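Serpin48 (Tenebrio molitor, PDB 3OZQ) inhibits the serine protease SPE with high specificity in the innate immunity of an insect, as a member of the serpin family. Local coordinates at residues A42-L47 and V163-A168; A94-V99 and G118-N123. All blocks are in the same frame, centred on the assembly; numbering follows the deposited sequence.

Contact 1: residues A42-L47 and V163-A168; sequences ATLLAL and VVLINA
Leu-44 carries most of this contact, reaching from helix 38-50 onto the start of strand 163-174. Helix and strand run nearly antiparallel, their short axes at 152° and 9.4 Å apart at the closest approach, and at this spacing Leu-44 spans most of the distance to the strand.

The apolar part is a pair of interleaved leucines. With CG anti to its backbone N (chi1 -172°), Leu-44 extends toward the strand, while Leu-165 projects back toward the helix, and the two lie alongside, pointing opposite ways. Leu-44 CG meets Leu-165 CD1 at 3.6 Å, and Leu-44 CD2 lies 3.8 Å from Leu-165 CB. The same CD2 methyl also rests on Asn-167 CB at 3.7 Å, which wedges it between two side chains that leave the strand on the same face. Ile-97 of strand 90-100 packs against both leucines and widens the apolar layer.

Against the backbone the fit is tight: Leu-44 CD2 approaches Ile-166 O to 3.2 Å. Ile-166 itself turns its side chain to the other face, onto Met-136 and Val-140 of helix 129-143.

No hydrogen bond spans the two segments. The polar tie lies one turn back on the helix, where Ser-40 OG is hydrogen-bonded to Asn-167 OD1, giving the buried amide oxygen a partner beside the leucines.

A helix laid behind the central sheet, with a helix serine bonded to a strand asparagine across the interface, is consistent with the shutter region of the serpin fold.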
loop_
_atom_site.group_PDB
_atom_site.type_symbol
_atom_site.label_atom_id
_atom_site.label_comp_id
_atom_site.label_asym_id
_atom_site.label_seq_id
_atom_site.Cartn_x
_atom_site.Cartn_y
_atom_site.Cartn_z
ATOM N N ALA A 42 -7.977 -2.008 0.875
ATOM C CA ALA A 42 -9.125 -1.915 1.771
ATOM C C ALA A 42 -10.247 -1.077 1.169
ATOM O O ALA A 42 -11.412 -1.444 1.260
ATOM C CB ALA A 42 -8.709 -1.359 3.132
ATOM N N THR A 43 -9.909 0.049 0.550
ATOM C CA THR A 43 -10.946 0.851 -0.088
ATOM C C THR A 43 -11.608 0.149 -1.295
ATOM O O THR A 43 -12.787 0.362 -1.605
ATOM C CB THR A 43 -10.382 2.182 -0.556
ATOM O OG1 THR A 43 -9.370 1.943 -1.539
ATOM C CG2 THR A 43 -9.806 2.956 0.630
ATOM N N LEU A 44 -10.837 -0.668 -2.000
ATOM C CA LEU A 44 -11.379 -1.374 -3.147
ATOM C C LEU A 44 -12.315 -2.473 -2.671
ATOM O O LEU A 44 -13.436 -2.632 -3.167
ATOM C CB LEU A 44 -10.244 -1.938 -4.004
ATOM C CG LEU A 44 -10.685 -2.544 -5.331
ATOM C CD1 LEU A 44 -11.675 -1.617 -5.994
ATOM C CD2 LEU A 44 -9.463 -2.801 -6.252
ATOM N N LEU A 45 -11.870 -3.210 -1.667
ATOM C CA LEU A 45 -12.690 -4.269 -1.111
ATOM C C LEU A 45 -13.975 -3.697 -0.486
ATOM O O LEU A 45 -15.023 -4.344 -0.485
ATOM C CB LEU A 45 -11.898 -5.035 -0.067
ATOM C CG LEU A 45 -12.598 -6.282 0.464
ATOM C CD1 LEU A 45 -12.651 -7.365 -0.598
ATOM C CD2 LEU A 45 -11.903 -6.794 1.714
ATOM N N ALA A 46 -13.883 -2.489 0.072
ATOM C CA ALA A 46 -15.070 -1.814 0.584
ATOM C C ALA A 46 -16.058 -1.495 -0.560
ATOM O O ALA A 46 -17.267 -1.606 -0.394
ATOM C CB ALA A 46 -14.681 -0.549 1.357
ATOM N N LEU A 47 -15.539 -1.104 -1.722
ATOM C CA LEU A 47 -16.378 -0.891 -2.889
ATOM C C LEU A 47 -17.082 -2.196 -3.213
ATOM O O LEU A 47 -18.310 -2.238 -3.349
ATOM C CB LEU A 47 -15.540 -0.466 -4.087
ATOM C CG LEU A 47 -16.243 0.328 -5.198
ATOM C CD1 LEU A 47 -15.551 0.117 -6.529
ATOM C CD2 LEU A 47 -17.712 0.003 -5.307
ATOM N N VAL A 163 -15.505 -11.764 -11.645
ATOM C CA VAL A 163 -15.159 -10.401 -11.223
ATOM C C VAL A 163 -13.682 -10.274 -10.889
ATOM O O VAL A 163 -13.126 -11.085 -10.128
ATOM C CB VAL A 163 -15.967 -9.937 -9.995
ATOM C CG1 VAL A 163 -15.486 -8.550 -9.532
ATOM C CG2 VAL A 163 -17.457 -9.915 -10.311
ATOM N N VAL A 164 -13.051 -9.246 -11.452
ATOM C CA VAL A 164 -11.653 -8.980 -11.185
ATOM C C VAL A 164 -11.512 -7.590 -10.586
ATOM O O VAL A 164 -11.993 -6.614 -11.164
ATOM C CB VAL A 164 -10.808 -9.072 -12.470
ATOM C CG1 VAL A 164 -9.359 -8.674 -12.185
ATOM C CG2 VAL A 164 -10.889 -10.483 -13.040
ATOM N N LEU A 165 -10.872 -7.526 -9.419
ATOM C CA LEU A 165 -10.481 -6.257 -8.785
ATOM C C LEU A 165 -9.065 -5.901 -9.187
ATOM O O LEU A 165 -8.134 -6.661 -8.941
ATOM C CB LEU A 165 -10.513 -6.354 -7.257
ATOM C CG LEU A 165 -11.730 -6.818 -6.451
ATOM C CD1 LEU A 165 -11.952 -5.939 -5.234
ATOM C CD2 LEU A 165 -13.004 -6.977 -7.269
ATOM N N ILE A 166 -8.911 -4.736 -9.795
ATOM C CA ILE A 166 -7.602 -4.224 -10.171
ATOM C C ILE A 166 -7.273 -3.035 -9.276
ATOM O O ILE A 166 -8.131 -2.180 -9.058
ATOM C CB ILE A 166 -7.624 -3.713 -11.608
ATOM C CG1 ILE A 166 -7.663 -4.892 -12.573
ATOM C CG2 ILE A 166 -6.417 -2.858 -11.869
ATOM C CD1 ILE A 166 -6.824 -6.057 -12.123
ATOM N N ASN A 167 -6.042 -2.984 -8.774
ATOM C CA ASN A 167 -5.624 -1.956 -7.796
ATOM C C ASN A 167 -4.172 -1.536 -7.994
ATOM O O ASN A 167 -3.274 -2.136 -7.433
ATOM C CB ASN A 167 -5.807 -2.515 -6.386
ATOM C CG ASN A 167 -5.453 -1.527 -5.286
ATOM O OD1 ASN A 167 -5.371 -0.318 -5.501
ATOM N ND2 ASN A 167 -5.286 -2.050 -4.083
ATOM N N ALA A 168 -3.955 -0.511 -8.806
ATOM C CA ALA A 168 -2.621 -0.042 -9.124
ATOM C C ALA A 168 -2.437 1.318 -8.488
ATOM O O ALA A 168 -3.333 2.158 -8.556
ATOM C CB ALA A 168 -2.443 0.079 -10.597
#

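Contact 2: residues A94-V99 and G118-N123; sequences ANKIYV and GAQSEN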
loop_
_atom_site.group_PDB
_atom_site.type_symbol
_atom_site.label_atom_id
_atom_site.label_comp_id
_atom_site.label_asym_id
_atom_site.label_seq_id
_atom_site.Cartn_x
_atom_site.Cartn_y
_atom_site.Cartn_z
ATOM N N ALA A 94 -5.290 3.600 -9.729
ATOM C CA ALA A 94 -6.156 3.169 -10.807
ATOM C C ALA A 94 -6.823 1.920 -10.291
ATOM O O ALA A 94 -6.252 0.833 -10.366
ATOM C CB ALA A 94 -5.359 2.875 -12.051
ATOM N N ASN A 95 -8.019 2.089 -9.738
ATOM C CA ASN A 95 -8.760 0.998 -9.142
ATOM C C ASN A 95 -10.003 0.748 -9.968
ATOM O O ASN A 95 -10.747 1.673 -10.296
ATOM C CB ASN A 95 -9.147 1.306 -7.687
ATOM C CG ASN A 95 -7.934 1.510 -6.781
ATOM O OD1 ASN A 95 -8.064 1.953 -5.622
ATOM N ND2 ASN A 95 -6.746 1.194 -7.302
ATOM N N LYS A 96 -10.225 -0.511 -10.306
ATOM C CA LYS A 96 -11.350 -0.858 -11.158
ATOM C C LYS A 96 -11.885 -2.243 -10.855
ATOM O O LYS A 96 -11.147 -3.147 -10.461
ATOM C CB LYS A 96 -10.934 -0.752 -12.619
ATOM C CG LYS A 96 -11.947 -1.308 -13.573
ATOM C CD LYS A 96 -12.625 -0.244 -14.354
ATOM C CE LYS A 96 -11.708 0.339 -15.386
ATOM N NZ LYS A 96 -12.539 0.881 -16.511
ATOM N N ILE A 97 -13.192 -2.404 -11.035
ATOM C CA ILE A 97 -13.816 -3.698 -10.877
ATOM C C ILE A 97 -14.363 -4.073 -12.232
ATOM O O ILE A 97 -15.351 -3.501 -12.677
ATOM C CB ILE A 97 -14.938 -3.657 -9.825
ATOM C CG1 ILE A 97 -14.341 -3.354 -8.440
ATOM C CG2 ILE A 97 -15.693 -4.976 -9.790
ATOM C CD1 ILE A 97 -15.310 -3.611 -7.291
ATOM N N TYR A 98 -13.680 -4.987 -12.912
ATOM C CA TYR A 98 -14.136 -5.471 -14.217
ATOM C C TYR A 98 -15.049 -6.671 -14.031
ATOM O O TYR A 98 -14.712 -7.583 -13.276
ATOM C CB TYR A 98 -12.955 -5.875 -15.086
ATOM C CG TYR A 98 -12.183 -4.720 -15.659
ATOM C CD1 TYR A 98 -12.549 -4.146 -16.869
ATOM C CD2 TYR A 98 -11.086 -4.195 -14.983
ATOM C CE1 TYR A 98 -11.836 -3.091 -17.393
ATOM C CE2 TYR A 98 -10.367 -3.147 -15.499
ATOM C CZ TYR A 98 -10.739 -2.596 -16.703
ATOM O OH TYR A 98 -10.019 -1.543 -17.208
ATOM N N VAL A 99 -16.181 -6.672 -14.748
ATOM C CA VAL A 99 -17.217 -7.690 -14.590
ATOM C C VAL A 99 -17.592 -8.422 -15.904
ATOM O O VAL A 99 -17.665 -7.818 -16.972
ATOM C CB VAL A 99 -18.482 -7.076 -13.933
ATOM C CG1 VAL A 99 -19.538 -8.129 -13.724
ATOM C CG2 VAL A 99 -18.107 -6.403 -12.591
ATOM N N GLY A 118 -13.391 6.193 -5.210
ATOM C CA GLY A 118 -12.279 6.509 -6.085
ATOM C C GLY A 118 -11.866 5.355 -6.980
ATOM O O GLY A 118 -10.676 5.086 -7.169
ATOM N N ALA A 119 -12.854 4.667 -7.533
ATOM C CA ALA A 119 -12.592 3.586 -8.469
ATOM C C ALA A 119 -13.656 3.637 -9.554
ATOM O O ALA A 119 -14.487 4.546 -9.573
ATOM C CB ALA A 119 -12.632 2.254 -7.753
ATOM N N GLN A 120 -13.634 2.673 -10.465
ATOM C CA GLN A 120 -14.763 2.517 -11.376
ATOM C C GLN A 120 -15.068 1.061 -11.660
ATOM O O GLN A 120 -14.355 0.176 -11.198
ATOM C CB GLN A 120 -14.558 3.321 -12.650
ATOM C CG GLN A 120 -13.493 2.829 -13.546
ATOM C CD GLN A 120 -13.149 3.858 -14.593
ATOM O OE1 GLN A 120 -12.851 3.522 -15.740
ATOM N NE2 GLN A 120 -13.184 5.127 -14.199
ATOM N N SER A 121 -16.157 0.813 -12.391
ATOM C CA SER A 121 -16.534 -0.553 -12.716
ATOM C C SER A 121 -17.018 -0.622 -14.156
ATOM O O SER A 121 -17.595 0.335 -14.676
ATOM C CB SER A 121 -17.588 -1.071 -11.743
ATOM O OG SER A 121 -17.904 -2.429 -11.999
ATOM N N GLU A 122 -16.761 -1.754 -14.797
ATOM C CA GLU A 122 -16.906 -1.864 -16.242
ATOM C C GLU A 122 -17.047 -3.330 -16.633
ATOM O O GLU A 122 -16.455 -4.207 -15.994
ATOM C CB GLU A 122 -15.684 -1.217 -16.907
ATOM C CG GLU A 122 -15.568 -1.378 -18.406
ATOM C CD GLU A 122 -14.563 -0.406 -19.007
ATOM O OE1 GLU A 122 -13.804 -0.800 -19.932
ATOM O OE2 GLU A 122 -14.541 0.765 -18.557
ATOM N N ASN A 123 -17.869 -3.597 -17.654
ATOM C CA ASN A 123 -18.015 -4.944 -18.204
ATOM C C ASN A 123 -16.903 -5.239 -19.178
ATOM O O ASN A 123 -16.469 -4.357 -19.916
ATOM C CB ASN A 123 -19.366 -5.128 -18.925
ATOM C CG ASN A 123 -20.489 -5.477 -17.977
ATOM O OD1 ASN A 123 -20.537 -6.577 -17.433
ATOM N ND2 ASN A 123 -21.403 -4.536 -17.770
HETATM O O HOH W 1 -9.119 5.044 -9.604
HETATM O O HOH W 2 -8.684 5.080 -4.847
HETATM O O HOH W 3 -11.266 -0.004 -19.596
#
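Lys-96 and Gln-120 face each other across a parallel strand pair at the edge of the serpin's central sheet A, where helix 107-115 lies on the connection between the strands. Four backbone bonds hold the register: Gln-120 N to Asn-95 O, Ile-97 N to Gln-120 O, Glu-122 N to Ile-97 O and Val-99 N to Glu-122 O.

The charged cluster centres on Lys-96, whose chain is bent at chi2 (109°), its CD lying 3.3 Å from Gln-120 CG. Its NZ donates to Gln-120 OE1 at 2.8 Å, in the amide plane and on a lone pair, and forms a salt bridge with Glu-122 OE2 at 2.9 Å. Lys-96 CG sits 3.1 Å above one face of the Tyr-98 ring, near the rim, and Trp-139 adds a cation-pi contact. An alanine in place of Lys-96 would probably leave Glu-122 without its counter-charge, set the Gln-120 amide free to turn and open a gap over Tyr-98.

A single water extends the network, giving a hydrogen bond to Glu-122 OE1 at 2.7 Å while lying in plane at the edge of the Tyr-98 ring.

On the other side of the sheet, Ser-121 OG donates to Ile-97 O at 2.9 Å, and Glu-122 N reaches that same oxygen from the opposite face of its carbonyl plane.

Contacts 1 and 2 meet where strands 163-174 and 90-100 run side by side, antiparallel; their centres are 8 Å apart, and both strands of contact 2 fall within the chain between the two segments of contact 1. Probable backbone hydrogen bonds join them, from Ile-166 N to Lys-96 O at 2.8 Å and from Ala-94 N to Ala-168 O at 2.7 Å. On the face toward helix 38-50, Val-163 CG1 touches Ile-97 CG2 at 3.6 Å, and Asn-95 ND2 makes a weak hydrogen bond to Asn-167 OD1. The principle illustrated is layering: contact 1 packs a helix on the sheet, contact 2 completes the sheet edge beside it.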